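PDB 5HZD: 3' terminal uridylyl transferase from Trypanosoma brucei, which adds uridines to the 3' ends of guide RNAs, ribosomal RNAs and some mRNAs during mitochondrial RNA editing, using UTP and a magnesium or manganese ion. Local coordinates for residues His101-Val106 / Asp130-Glu135; Glu85-Arg90 / Phe371-Thr376; Phe126-Val131 / Leu287-Phe292; Leu142-Val147 / Ile167-Val172. All blocks are in the same frame, centred on the assembly; numbering follows the deposited sequence. Where two conformers were deposited one is given.

Contact 1 of 4, residues His101-Val106 / Asp130-Glu135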
loop_
_atom_site.group_PDB
_atom_site.type_symbol
_atom_site.label_atom_id
_atom_site.label_comp_id
_atom_site.label_asym_id
_atom_site.label_seq_id
_atom_site.Cartn_x
_atom_site.Cartn_y
_atom_site.Cartn_z
ATOM N N HIS A 101 -16.861 -18.237 4.608
ATOM C CA HIS A 101 -16.703 -18.943 3.346
ATOM C C HIS A 101 -15.493 -19.854 3.437
ATOM O O HIS A 101 -14.361 -19.392 3.419
ATOM C CB HIS A 101 -16.508 -17.934 2.218
ATOM C CG HIS A 101 -16.592 -18.542 0.865
ATOM N ND1 HIS A 101 -17.783 -18.972 0.319
ATOM C CD2 HIS A 101 -15.632 -18.814 -0.047
ATOM C CE1 HIS A 101 -17.551 -19.473 -0.883
ATOM N NE2 HIS A 101 -16.255 -19.391 -1.125
ATOM N N ASP A 102 -15.738 -21.166 3.547
ATOM C CA ASP A 102 -14.659 -22.079 3.892
ATOM C C ASP A 102 -13.481 -22.079 2.930
ATOM O O ASP A 102 -12.328 -22.324 3.334
ATOM C CB ASP A 102 -15.177 -23.516 4.054
ATOM C CG ASP A 102 -14.075 -24.462 4.460
ATOM O OD1 ASP A 102 -13.550 -24.285 5.594
ATOM O OD2 ASP A 102 -13.705 -25.341 3.630
ATOM N N LYS A 103 -13.749 -21.774 1.668
ATOM C CA LYS A 103 -12.689 -21.835 0.677
ATOM C C LYS A 103 -11.968 -20.497 0.479
ATOM O O LYS A 103 -11.023 -20.426 -0.294
ATOM C CB LYS A 103 -13.249 -22.308 -0.650
ATOM C CG LYS A 103 -13.587 -23.808 -0.618
ATOM C CD LYS A 103 -14.209 -24.241 -1.913
ATOM C CE LYS A 103 -13.165 -24.260 -3.012
ATOM N NZ LYS A 103 -13.706 -24.867 -4.265
ATOM N N ALA A 104 -12.414 -19.457 1.169
ATOM C CA ALA A 104 -11.688 -18.192 1.138
ATOM C C ALA A 104 -10.317 -18.292 1.810
ATOM O O ALA A 104 -10.158 -18.949 2.849
ATOM C CB ALA A 104 -12.493 -17.116 1.802
ATOM N N ARG A 105 -9.337 -17.596 1.228
ATOM C CA ARG A 105 -8.012 -17.483 1.814
ATOM C C ARG A 105 -7.628 -16.016 1.841
ATOM O O ARG A 105 -8.191 -15.206 1.101
ATOM C CB ARG A 105 -6.981 -18.314 1.036
ATOM C CG ARG A 105 -7.279 -19.833 1.069
ATOM C CD ARG A 105 -7.183 -20.375 2.485
ATOM N NE ARG A 105 -7.403 -21.838 2.495
ATOM C CZ ARG A 105 -8.598 -22.422 2.591
ATOM N NH1 ARG A 105 -9.697 -21.698 2.692
ATOM N NH2 ARG A 105 -8.692 -23.748 2.563
ATOM N N VAL A 106 -6.701 -15.675 2.722
ATOM C CA VAL A 106 -6.340 -14.275 2.949
ATOM C C VAL A 106 -4.948 -14.021 2.376
ATOM O O VAL A 106 -4.009 -14.756 2.665
ATOM C CB VAL A 106 -6.368 -13.931 4.467
ATOM C CG1 VAL A 106 -5.938 -12.451 4.707
ATOM C CG2 VAL A 106 -7.792 -14.123 5.034
ATOM N N ASP A 130 -11.500 -16.583 -2.799
ATOM C CA ASP A 130 -11.663 -18.004 -3.095
ATOM C C ASP A 130 -11.134 -18.174 -4.508
ATOM O O ASP A 130 -11.790 -17.769 -5.485
ATOM C CB ASP A 130 -13.164 -18.350 -3.018
ATOM C CG ASP A 130 -13.501 -19.782 -3.459
ATOM O OD1 ASP A 130 -12.695 -20.464 -4.137
ATOM O OD2 ASP A 130 -14.649 -20.227 -3.185
ATOM N N VAL A 131 -9.960 -18.786 -4.597
ATOM C CA VAL A 131 -9.238 -18.899 -5.870
ATOM C C VAL A 131 -9.988 -19.757 -6.889
ATOM O O VAL A 131 -10.082 -19.356 -8.058
ATOM C CB VAL A 131 -7.821 -19.394 -5.635
ATOM C CG1 VAL A 131 -7.105 -19.709 -6.974
ATOM C CG2 VAL A 131 -7.046 -18.333 -4.859
ATOM N N ASP A 132 -10.536 -20.897 -6.466
ATOM C CA ASP A 132 -11.376 -21.720 -7.338
ATOM C C ASP A 132 -12.499 -20.875 -7.936
ATOM O O ASP A 132 -12.749 -20.924 -9.148
ATOM C CB ASP A 132 -12.013 -22.876 -6.557
ATOM C CG ASP A 132 -11.048 -23.995 -6.268
ATOM O OD1 ASP A 132 -9.916 -23.949 -6.792
ATOM O OD2 ASP A 132 -11.435 -24.941 -5.532
ATOM N N ALA A 133 -13.176 -20.101 -7.087
ATOM C CA ALA A 133 -14.307 -19.305 -7.561
ATOM C C ALA A 133 -13.846 -18.224 -8.525
ATOM O O ALA A 133 -14.502 -17.994 -9.552
ATOM C CB ALA A 133 -15.065 -18.679 -6.396
ATOM N N MET A 134 -12.718 -17.589 -8.218
ATOM C CA MET A 134 -12.168 -16.564 -9.092
ATOM C C MET A 134 -11.904 -17.158 -10.472
ATOM O O MET A 134 -12.201 -16.542 -11.497
ATOM C CB MET A 134 -10.871 -16.010 -8.512
ATOM C CG MET A 134 -10.096 -15.130 -9.469
ATOM S SD MET A 134 -8.771 -14.331 -8.576
ATOM C CE MET A 134 -7.739 -13.673 -9.894
ATOM N N GLU A 135 -11.368 -18.379 -10.499
ATOM C CA GLU A 135 -11.079 -19.040 -11.773
ATOM C C GLU A 135 -12.342 -19.331 -12.593
ATOM O O GLU A 135 -12.298 -19.301 -13.836
ATOM C CB GLU A 135 -10.234 -20.294 -11.556
ATOM C CG GLU A 135 -8.810 -19.952 -11.040
ATOM C CD GLU A 135 -7.965 -19.263 -12.094
ATOM O OE1 GLU A 135 -7.797 -19.853 -13.185
ATOM O OE2 GLU A 135 -7.475 -18.140 -11.845
HETATM O O HOH W 1 -8.664 -19.652 -2.220
#

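Contact 2 of 4, residues Glu85-Arg90 / Phe371-Thr376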
loop_
_atom_site.group_PDB
_atom_site.type_symbol
_atom_site.label_atom_id
_atom_site.label_comp_id
_atom_site.label_asym_id
_atom_site.label_seq_id
_atom_site.Cartn_x
_atom_site.Cartn_y
_atom_site.Cartn_z
ATOM N N GLU A 85 4.836 -10.679 12.633
ATOM C CA GLU A 85 3.611 -10.300 13.310
ATOM C C GLU A 85 2.457 -10.107 12.345
ATOM O O GLU A 85 1.317 -10.499 12.655
ATOM C CB GLU A 85 3.783 -9.031 14.142
ATOM C CG GLU A 85 4.732 -9.234 15.288
ATOM C CD GLU A 85 4.986 -7.948 16.077
ATOM O OE1 GLU A 85 4.161 -7.012 15.969
ATOM O OE2 GLU A 85 6.031 -7.893 16.783
ATOM N N ALA A 86 2.736 -9.524 11.169
ATOM C CA ALA A 86 1.707 -9.401 10.128
ATOM C C ALA A 86 1.294 -10.789 9.596
ATOM O O ALA A 86 0.123 -11.020 9.314
ATOM C CB ALA A 86 2.195 -8.485 8.956
ATOM N N HIS A 87 2.255 -11.697 9.468
ATOM C CA HIS A 87 1.951 -13.075 9.071
ATOM C C HIS A 87 0.972 -13.727 10.047
ATOM O O HIS A 87 0.024 -14.426 9.639
ATOM C CB HIS A 87 3.199 -13.943 8.993
ATOM C CG HIS A 87 4.193 -13.516 7.954
ATOM N ND1 HIS A 87 5.368 -14.203 7.759
ATOM C CD2 HIS A 87 4.174 -12.515 7.043
ATOM C CE1 HIS A 87 6.049 -13.626 6.783
ATOM N NE2 HIS A 87 5.355 -12.602 6.336
ATOM N N ARG A 88 1.207 -13.531 11.335
ATOM C CA ARG A 88 0.312 -14.120 12.321
ATOM C C ARG A 88 -1.068 -13.484 12.234
ATOM O O ARG A 88 -2.100 -14.184 12.318
ATOM C CB ARG A 88 0.903 -13.985 13.712
ATOM C CG ARG A 88 2.175 -14.810 13.837
ATOM C CD ARG A 88 2.623 -15.046 15.262
ATOM N NE ARG A 88 3.179 -13.838 15.841
ATOM C CZ ARG A 88 4.441 -13.446 15.715
ATOM N NH1 ARG A 88 5.328 -14.184 15.037
ATOM N NH2 ARG A 88 4.826 -12.311 16.291
ATOM N N ALA A 89 -1.123 -12.154 12.073
ATOM C CA ALA A 89 -2.418 -11.503 11.917
ATOM C C ALA A 89 -3.199 -12.038 10.721
ATOM O O ALA A 89 -4.416 -12.224 10.792
ATOM C CB ALA A 89 -2.249 -9.963 11.810
ATOM N N ARG A 90 -2.492 -12.296 9.617
ATOM C CA ARG A 90 -3.114 -12.830 8.408
ATOM C C ARG A 90 -3.729 -14.196 8.701
ATOM O O ARG A 90 -4.855 -14.459 8.303
ATOM C CB ARG A 90 -2.058 -13.000 7.287
ATOM C CG ARG A 90 -2.671 -13.307 5.905
ATOM C CD ARG A 90 -1.675 -14.061 4.993
ATOM N NE ARG A 90 -1.330 -15.296 5.671
ATOM C CZ ARG A 90 -2.095 -16.371 5.645
ATOM N NH1 ARG A 90 -3.219 -16.377 4.902
ATOM N NH2 ARG A 90 -1.746 -17.427 6.370
ATOM N N PHE A 371 1.322 -15.800 0.404
ATOM C CA PHE A 371 0.288 -15.207 1.245
ATOM C C PHE A 371 0.906 -14.331 2.332
ATOM O O PHE A 371 0.416 -13.211 2.592
ATOM C CB PHE A 371 -0.550 -16.327 1.900
ATOM C CG PHE A 371 -1.239 -17.243 0.910
ATOM C CD1 PHE A 371 -0.594 -18.377 0.442
ATOM C CD2 PHE A 371 -2.528 -16.980 0.488
ATOM C CE1 PHE A 371 -1.222 -19.230 -0.469
ATOM C CE2 PHE A 371 -3.164 -17.844 -0.419
ATOM C CZ PHE A 371 -2.517 -18.946 -0.884
ATOM N N ASP A 372 1.972 -14.871 2.935
ATOM C CA ASP A 372 2.797 -14.163 3.922
ATOM C C ASP A 372 3.964 -13.553 3.144
ATOM O O ASP A 372 4.794 -14.290 2.602
ATOM C CB ASP A 372 3.314 -15.160 4.946
ATOM C CG ASP A 372 2.244 -15.587 5.946
ATOM O OD1 ASP A 372 1.311 -14.778 6.210
ATOM O OD2 ASP A 372 2.377 -16.700 6.482
ATOM N N PRO A 373 4.043 -12.218 3.090
ATOM C CA PRO A 373 5.074 -11.541 2.280
ATOM C C PRO A 373 6.464 -11.907 2.749
ATOM O O PRO A 373 6.740 -11.978 3.960
ATOM C CB PRO A 373 4.790 -10.067 2.522
ATOM C CG PRO A 373 3.277 -10.047 2.818
ATOM C CD PRO A 373 3.109 -11.247 3.702
ATOM N N ARG A 374 7.348 -12.174 1.794
ATOM C CA ARG A 374 8.725 -12.529 2.120
ATOM C C ARG A 374 9.530 -11.304 2.554
ATOM O O ARG A 374 9.433 -10.219 1.938
ATOM C CB ARG A 374 9.368 -13.257 0.941
ATOM C CG ARG A 374 8.862 -14.712 0.857
ATOM C CD ARG A 374 9.711 -15.584 -0.049
ATOM N NE ARG A 374 9.623 -15.120 -1.422
ATOM C CZ ARG A 374 10.635 -15.119 -2.277
ATOM N NH1 ARG A 374 11.831 -15.572 -1.902
ATOM N NH2 ARG A 374 10.445 -14.666 -3.515
ATOM N N TYR A 375 10.302 -11.490 3.611
ATOM C CA TYR A 375 11.107 -10.418 4.168
ATOM C C TYR A 375 12.469 -10.334 3.467
ATOM O O TYR A 375 13.173 -11.343 3.339
ATOM C CB TYR A 375 11.294 -10.629 5.687
ATOM C CG TYR A 375 12.225 -9.596 6.298
ATOM C CD1 TYR A 375 11.770 -8.321 6.594
ATOM C CD2 TYR A 375 13.563 -9.902 6.541
ATOM C CE1 TYR A 375 12.648 -7.350 7.115
ATOM C CE2 TYR A 375 14.441 -8.966 7.070
ATOM C CZ TYR A 375 13.966 -7.677 7.350
ATOM O OH TYR A 375 14.880 -6.756 7.864
ATOM N N THR A 376 12.826 -9.128 3.022
ATOM C CA THR A 376 14.158 -8.848 2.490
ATOM C C THR A 376 14.667 -7.576 3.171
ATOM O O THR A 376 14.020 -6.521 3.051
ATOM C CB THR A 376 14.090 -8.550 0.969
ATOM O OG1 THR A 376 13.490 -9.666 0.283
ATOM C CG2 THR A 376 15.488 -8.321 0.430
HETATM O O HOH W 2 0.468 -16.841 8.336
#

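Contact 3 of 4, residues Phe126-Val131 / Leu287-Phe292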
loop_
_atom_site.group_PDB
_atom_site.type_symbol
_atom_site.label_atom_id
_atom_site.label_comp_id
_atom_site.label_asym_id
_atom_site.label_seq_id
_atom_site.Cartn_x
_atom_site.Cartn_y
_atom_site.Cartn_z
ATOM N N PHE A 126 -5.480 -6.588 3.337
ATOM C CA PHE A 126 -5.785 -8.016 3.278
ATOM C C PHE A 126 -6.815 -8.199 2.184
ATOM O O PHE A 126 -7.857 -7.533 2.191
ATOM C CB PHE A 126 -6.440 -8.489 4.589
ATOM C CG PHE A 126 -5.535 -8.533 5.774
ATOM C CD1 PHE A 126 -4.438 -9.385 5.796
ATOM C CD2 PHE A 126 -5.860 -7.835 6.933
ATOM C CE1 PHE A 126 -3.619 -9.482 6.923
ATOM C CE2 PHE A 126 -5.063 -7.921 8.065
ATOM C CZ PHE A 126 -3.946 -8.749 8.082
ATOM N N ALA A 127 -6.542 -9.089 1.241
ATOM C CA ALA A 127 -7.535 -9.469 0.230
ATOM C C ALA A 127 -8.079 -10.846 0.585
ATOM O O ALA A 127 -7.311 -11.753 0.884
ATOM C CB ALA A 127 -6.867 -9.569 -1.151
ATOM N N VAL A 128 -9.393 -11.013 0.524
ATOM C CA VAL A 128 -10.028 -12.300 0.855
ATOM C C VAL A 128 -10.588 -12.877 -0.440
ATOM O O VAL A 128 -11.505 -12.309 -1.022
ATOM C CB VAL A 128 -11.187 -12.049 1.855
ATOM C CG1 VAL A 128 -11.969 -13.357 2.141
ATOM C CG2 VAL A 128 -10.625 -11.434 3.163
ATOM N N VAL A 129 -10.047 -14.010 -0.896
ATOM C CA VAL A 129 -10.355 -14.541 -2.215
ATOM C C VAL A 129 -10.455 -16.061 -2.155
ATOM O O VAL A 129 -9.589 -16.731 -1.548
ATOM C CB VAL A 129 -9.224 -14.204 -3.235
ATOM C CG1 VAL A 129 -9.569 -14.765 -4.633
ATOM C CG2 VAL A 129 -9.004 -12.683 -3.294
ATOM N N ASP A 130 -11.500 -16.583 -2.799
ATOM C CA ASP A 130 -11.663 -18.004 -3.095
ATOM C C ASP A 130 -11.134 -18.174 -4.508
ATOM O O ASP A 130 -11.790 -17.769 -5.485
ATOM C CB ASP A 130 -13.164 -18.350 -3.018
ATOM C CG ASP A 130 -13.501 -19.782 -3.459
ATOM O OD1 ASP A 130 -12.695 -20.464 -4.137
ATOM O OD2 ASP A 130 -14.649 -20.227 -3.185
ATOM N N VAL A 131 -9.960 -18.786 -4.597
ATOM C CA VAL A 131 -9.238 -18.899 -5.870
ATOM C C VAL A 131 -9.988 -19.757 -6.889
ATOM O O VAL A 131 -10.082 -19.356 -8.058
ATOM C CB VAL A 131 -7.821 -19.394 -5.635
ATOM C CG1 VAL A 131 -7.105 -19.709 -6.974
ATOM C CG2 VAL A 131 -7.046 -18.333 -4.859
ATOM N N LEU A 287 -9.623 -4.535 4.744
ATOM C CA LEU A 287 -10.000 -5.860 4.243
ATOM C C LEU A 287 -10.900 -5.709 3.011
ATOM O O LEU A 287 -11.933 -5.062 3.056
ATOM C CB LEU A 287 -10.692 -6.625 5.387
ATOM C CG LEU A 287 -11.087 -8.085 5.179
ATOM C CD1 LEU A 287 -11.443 -8.696 6.506
ATOM C CD2 LEU A 287 -12.265 -8.223 4.214
ATOM N N SER A 288 -10.479 -6.294 1.896
ATOM C CA SER A 288 -11.211 -6.237 0.644
ATOM C C SER A 288 -11.324 -7.620 0.050
ATOM O O SER A 288 -10.758 -8.586 0.594
ATOM C CB SER A 288 -10.486 -5.311 -0.340
ATOM O OG SER A 288 -9.134 -5.745 -0.525
ATOM N N PHE A 289 -12.054 -7.718 -1.064
ATOM C CA PHE A 289 -12.432 -9.022 -1.601
ATOM C C PHE A 289 -11.973 -9.244 -3.031
ATOM O O PHE A 289 -12.375 -10.219 -3.684
ATOM C CB PHE A 289 -13.952 -9.199 -1.494
ATOM C CG PHE A 289 -14.453 -9.146 -0.087
ATOM C CD1 PHE A 289 -14.429 -10.285 0.709
ATOM C CD2 PHE A 289 -14.895 -7.943 0.468
ATOM C CE1 PHE A 289 -14.871 -10.264 2.018
ATOM C CE2 PHE A 289 -15.325 -7.907 1.779
ATOM C CZ PHE A 289 -15.312 -9.057 2.559
ATOM N N ARG A 290 -11.144 -8.329 -3.520
ATOM C CA ARG A 290 -10.671 -8.412 -4.897
ATOM C C ARG A 290 -9.193 -8.732 -4.998
ATOM O O ARG A 290 -8.428 -8.508 -4.066
ATOM C CB ARG A 290 -10.944 -7.078 -5.605
ATOM C CG ARG A 290 -12.424 -6.694 -5.531
ATOM C CD ARG A 290 -12.740 -5.448 -6.340
ATOM N NE ARG A 290 -14.123 -5.040 -6.107
ATOM C CZ ARG A 290 -14.698 -4.010 -6.721
ATOM N NH1 ARG A 290 -13.998 -3.291 -7.589
ATOM N NH2 ARG A 290 -15.961 -3.700 -6.465
ATOM N N ALA A 291 -8.777 -9.243 -6.150
ATOM C CA ALA A 291 -7.396 -9.698 -6.319
ATOM C C ALA A 291 -6.469 -8.675 -6.957
ATOM O O ALA A 291 -5.250 -8.857 -6.930
ATOM C CB ALA A 291 -7.363 -10.992 -7.122
ATOM N N PHE A 292 -7.002 -7.592 -7.524
ATOM C CA PHE A 292 -6.159 -6.711 -8.329
ATOM C C PHE A 292 -4.956 -6.133 -7.579
ATOM O O PHE A 292 -3.877 -6.004 -8.162
ATOM C CB PHE A 292 -6.984 -5.601 -9.015
ATOM C CG PHE A 292 -7.371 -4.462 -8.105
ATOM C CD1 PHE A 292 -6.580 -3.331 -8.017
ATOM C CD2 PHE A 292 -8.555 -4.506 -7.376
ATOM C CE1 PHE A 292 -6.932 -2.279 -7.191
ATOM C CE2 PHE A 292 -8.924 -3.444 -6.556
ATOM C CZ PHE A 292 -8.102 -2.335 -6.461
#

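Contact 4 of 4, residues Leu142-Val147 / Ile167-Val172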
loop_
_atom_site.group_PDB
_atom_site.type_symbol
_atom_site.label_atom_id
_atom_site.label_comp_id
_atom_site.label_asym_id
_atom_site.label_seq_id
_atom_site.Cartn_x
_atom_site.Cartn_y
_atom_site.Cartn_z
ATOM N N LEU A 142 -21.441 -10.856 -3.620
ATOM C CA LEU A 142 -21.871 -9.464 -3.460
ATOM C C LEU A 142 -21.174 -8.829 -2.276
ATOM O O LEU A 142 -21.282 -9.289 -1.124
ATOM C CB LEU A 142 -23.382 -9.386 -3.337
ATOM C CG LEU A 142 -24.048 -9.497 -4.727
ATOM C CD1 LEU A 142 -25.512 -9.508 -4.606
ATOM C CD2 LEU A 142 -23.640 -8.344 -5.648
ATOM N N GLU A 143 -20.384 -7.804 -2.568
ATOM C CA GLU A 143 -19.434 -7.333 -1.581
ATOM C C GLU A 143 -20.048 -6.590 -0.411
ATOM O O GLU A 143 -19.485 -6.629 0.679
ATOM C CB GLU A 143 -18.333 -6.491 -2.245
ATOM C CG GLU A 143 -17.375 -7.313 -3.090
ATOM C CD GLU A 143 -16.651 -6.429 -4.092
ATOM O OE1 GLU A 143 -17.323 -5.967 -5.052
ATOM O OE2 GLU A 143 -15.443 -6.211 -3.916
ATOM N N LYS A 144 -21.180 -5.905 -0.619
ATOM C CA LYS A 144 -21.820 -5.249 0.509
ATOM C C LYS A 144 -22.183 -6.300 1.574
ATOM O O LYS A 144 -22.089 -6.065 2.795
ATOM C CB LYS A 144 -23.074 -4.498 0.038
ATOM C CG LYS A 144 -23.978 -4.020 1.156
ATOM C CD LYS A 144 -25.244 -3.342 0.631
ATOM C CE LYS A 144 -26.293 -3.207 1.739
ATOM N NZ LYS A 144 -25.743 -2.586 2.988
ATOM N N ASN A 145 -22.600 -7.477 1.104
ATOM C CA ASN A 145 -23.023 -8.493 2.067
ATOM C C ASN A 145 -21.834 -9.159 2.719
ATOM O O ASN A 145 -21.874 -9.492 3.910
ATOM C CB ASN A 145 -23.942 -9.527 1.391
ATOM C CG ASN A 145 -25.181 -8.896 0.871
ATOM O OD1 ASN A 145 -25.750 -8.032 1.531
ATOM N ND2 ASN A 145 -25.603 -9.299 -0.313
ATOM N N ALA A 146 -20.756 -9.339 1.956
ATOM C CA ALA A 146 -19.515 -9.887 2.483
ATOM C C ALA A 146 -18.980 -8.973 3.593
ATOM O O ALA A 146 -18.562 -9.430 4.664
ATOM C CB ALA A 146 -18.489 -10.030 1.353
ATOM N N VAL A 147 -19.003 -7.665 3.344
ATOM C CA VAL A 147 -18.553 -6.716 4.362
ATOM C C VAL A 147 -19.367 -6.847 5.643
ATOM O O VAL A 147 -18.782 -6.896 6.739
ATOM C CB VAL A 147 -18.661 -5.251 3.849
ATOM C CG1 VAL A 147 -18.667 -4.248 5.027
ATOM C CG2 VAL A 147 -17.542 -4.956 2.863
ATOM N N ILE A 167 -17.396 -0.435 5.448
ATOM C CA ILE A 167 -17.727 0.495 4.372
ATOM C C ILE A 167 -18.384 -0.275 3.248
ATOM O O ILE A 167 -17.752 -0.594 2.256
ATOM C CB ILE A 167 -16.454 1.198 3.874
ATOM C CG1 ILE A 167 -15.680 1.744 5.064
ATOM C CG2 ILE A 167 -16.809 2.354 2.931
ATOM C CD1 ILE A 167 -14.396 2.398 4.681
ATOM N N SER A 168 -19.658 -0.593 3.422
ATOM C CA SER A 168 -20.318 -1.553 2.524
ATOM C C SER A 168 -20.681 -0.930 1.181
ATOM O O SER A 168 -20.918 -1.653 0.196
ATOM C CB SER A 168 -21.559 -2.132 3.205
ATOM O OG SER A 168 -22.402 -1.083 3.650
ATOM N N HIS A 169 -20.684 0.404 1.136
ATOM C CA HIS A 169 -21.198 1.133 -0.027
ATOM C C HIS A 169 -20.181 1.974 -0.817
ATOM O O HIS A 169 -20.556 2.688 -1.741
ATOM C CB HIS A 169 -22.404 1.982 0.384
ATOM C CG HIS A 169 -23.630 1.173 0.686
ATOM N ND1 HIS A 169 -24.513 0.766 -0.291
ATOM C CD2 HIS A 169 -24.110 0.682 1.854
ATOM C CE1 HIS A 169 -25.489 0.068 0.260
ATOM N NE2 HIS A 169 -25.269 0.001 1.561
ATOM N N ALA A 170 -18.903 1.880 -0.473
ATOM C CA ALA A 170 -17.861 2.482 -1.297
ATOM C C ALA A 170 -17.845 1.817 -2.677
ATOM O O ALA A 170 -18.496 0.791 -2.883
ATOM C CB ALA A 170 -16.526 2.323 -0.637
ATOM N N ARG A 171 -17.096 2.388 -3.618
ATOM C CA ARG A 171 -17.010 1.824 -4.963
ATOM C C ARG A 171 -16.430 0.417 -4.863
ATOM O O ARG A 171 -16.832 -0.501 -5.585
ATOM C CB ARG A 171 -16.126 2.701 -5.850
ATOM C CG ARG A 171 -16.563 2.772 -7.308
ATOM C CD ARG A 171 -15.533 3.522 -8.145
ATOM N NE ARG A 171 -14.168 3.087 -7.840
ATOM C CZ ARG A 171 -13.570 2.032 -8.390
ATOM N NH1 ARG A 171 -14.211 1.290 -9.281
ATOM N NH2 ARG A 171 -12.325 1.719 -8.047
ATOM N N VAL A 172 -15.478 0.267 -3.951
ATOM C CA VAL A 172 -14.956 -1.037 -3.581
ATOM C C VAL A 172 -15.300 -1.208 -2.099
ATOM O O VAL A 172 -14.659 -0.590 -1.248
ATOM C CB VAL A 172 -13.431 -1.113 -3.775
ATOM C CG1 VAL A 172 -12.928 -2.505 -3.484
ATOM C CG2 VAL A 172 -13.048 -0.714 -5.200
#

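Contact 1 of 4, residues His101-Val106 / Asp130-Glu135
With CG anti to the backbone N in both H101 (chi1 -169°) and D130 (chi1 174°), the imidazole and the carboxylate meet at the N-cap of helix 131-135. D130 is the capping residue, and its two oxygens divide the work. OD1 takes the helix amide A133 N at 3.0 Å from above the carboxylate plane. OD2 receives NE2 of H101 at 2.7 Å, on its anti side and in the plane of the imidazole, with ring and carboxylate turned 43° apart. CB of K103 sits 3.6 Å from the same OD2, while a bend at chi3 turns CE toward D132, the second residue of the helix, and NZ follows. The type I turn H101-A104 thus supplies two donors, one for D130 and one for D132, leading into strand 105-109 of the palm sheet. A water accepts from V131 N and donates to K103 O. The surface end of the contact is a salt bridge, K103 NZ to the anti lone pair of D132 OD2, at 2.6 Å.

Contact 2 of 4, residues Glu85-Arg90 / Phe371-Thr376
Helix 80-100 meets an irregular strip of chain, the loop between helices 336-349 and 385-409, and the backbones come nearest at H87 and D372, 5.3 Å between their CA atoms. The H87 ring lies flat against D372: CB of the aspartate stands 3.4 Å from the ring centroid, almost on the normal, as a CH-pi contact, and the carboxylate stacks within 13° of the imidazole plane. At the ring edge NE2 donates to P373 O, 2.8 Å away, in a bent bond of 140°, and CD of P373 slides alongside at 3.7 Å from the same NE2. One turn on, R90 bends at chi3 (59°), which points NE at D372; NE reaches OD1 at 2.7 Å from above the carboxylate plane, a salt bridge. CB of F371 lies over one face of the guanidinium. A water accepts from R90 NH2 and donates to both D372 OD2 and H87 O. R90 NH1 serves E94 and V106 O, so the arginine ties this loop to strand 105-109 as well. With one aspartate oxygen on R90 and the other on the water, the carboxylate is probably kept ionised, joining the loop to the palm helix through charge as well as stacking.

Contact 3 of 4, residues Phe126-Val131 / Leu287-Phe292
F126 and A127 pair with L287 and S288 as parallel neighbours in the palm sheet of the nucleotidyltransferase fold, where S288 N donates to F126 O at 2.9 Å and S288 O takes V128 N at 2.8 Å. Side chains then fit together around this seam. V128 is the central bump: its CG2, anti to the carbonyl carbon, leans on CD2 of L287 at 3.8 Å, and its CB rests against CD1 of F289, the two side chains running alongside in the same direction, so the valine fills the hollow between leucine and phenylalanine. The F289 side chain packs on A146, V147 and I150 of helix 143-156, and V97 of helix 80-100 also packs on V128. On the other face CB of A127 meets R290 O at 3.5 Å, where the chain has turned after S288. Farther along, V129 CG2 and A291 CB touch loosely at 4.5 Å. I294, which binds UTP, has its side chain about 4 Å from that of A127, so this packing lies beside the nucleotide site. CA-H...O contacts also line the seam, the last from F289 CA to V128 O, at 3.5 Å.

Contact 4 of 4, residues Leu142-Val147 / Ile167-Val172
K144, in the first turn of helix 143-156, reaches across S168 to H169, fastening the helix start to the loop between strands 164-167 and 174-177 of the palm domain. Its CB stands 3.6 Å from S168 O. CG, anti to the backbone N (chi1 168°), rests on CB of S168 at 3.7 Å. The chain then runs on extended, and CD comes to the imidazole of H169, 3.4 Å from CE1. CE stays at the same distance from NE2. A bend at chi4 (51°) finally places NZ 3.0 Å from NE2 of H169, to which it donates a hydrogen bond, although the lysine nitrogen stands 35° out of the ring plane. A turn farther along the helix, V147 CG1 packs on S168 CB at 4.0 Å, so CB of the serine sits between lysine and valine. E143 brings OE2 to within 4.5 Å of V172 CG1, but the main partner of its carboxylate is R290, outside this pair. The same loop carries R171, which probably contacts RNA as in related enzymes. Since NE2 accepts from the lysine, H169 is probably neutral, with its other ring nitrogen protonated; a surface bond so far from the ring plane is likely to be a modest hold.

How the contacts relate
Contact 3 is the buried one, a parallel strand pairing wrapped in aliphatic and aromatic side chains; contacts 2 and 4 lie at the surface, and contact 1 is partly buried. Contacts 1 and 3 share D130 and V131 and the same sheet, with R105 N bonded to V129 O across neighbouring strands. Contact 2 reaches both: its F371 packs on R105 and V106 O of contact 1, and CA of R90 packs on F126 of contact 3. Contacts 3 and 4 also meet, with R290 packing against V172. Contacts 2 and 4 are about 15 Å apart at their nearest atoms. Charged and imidazole groups carry the more exposed contacts 1, 2 and 4; carbon packing and backbone bonds carry the buried contact 3.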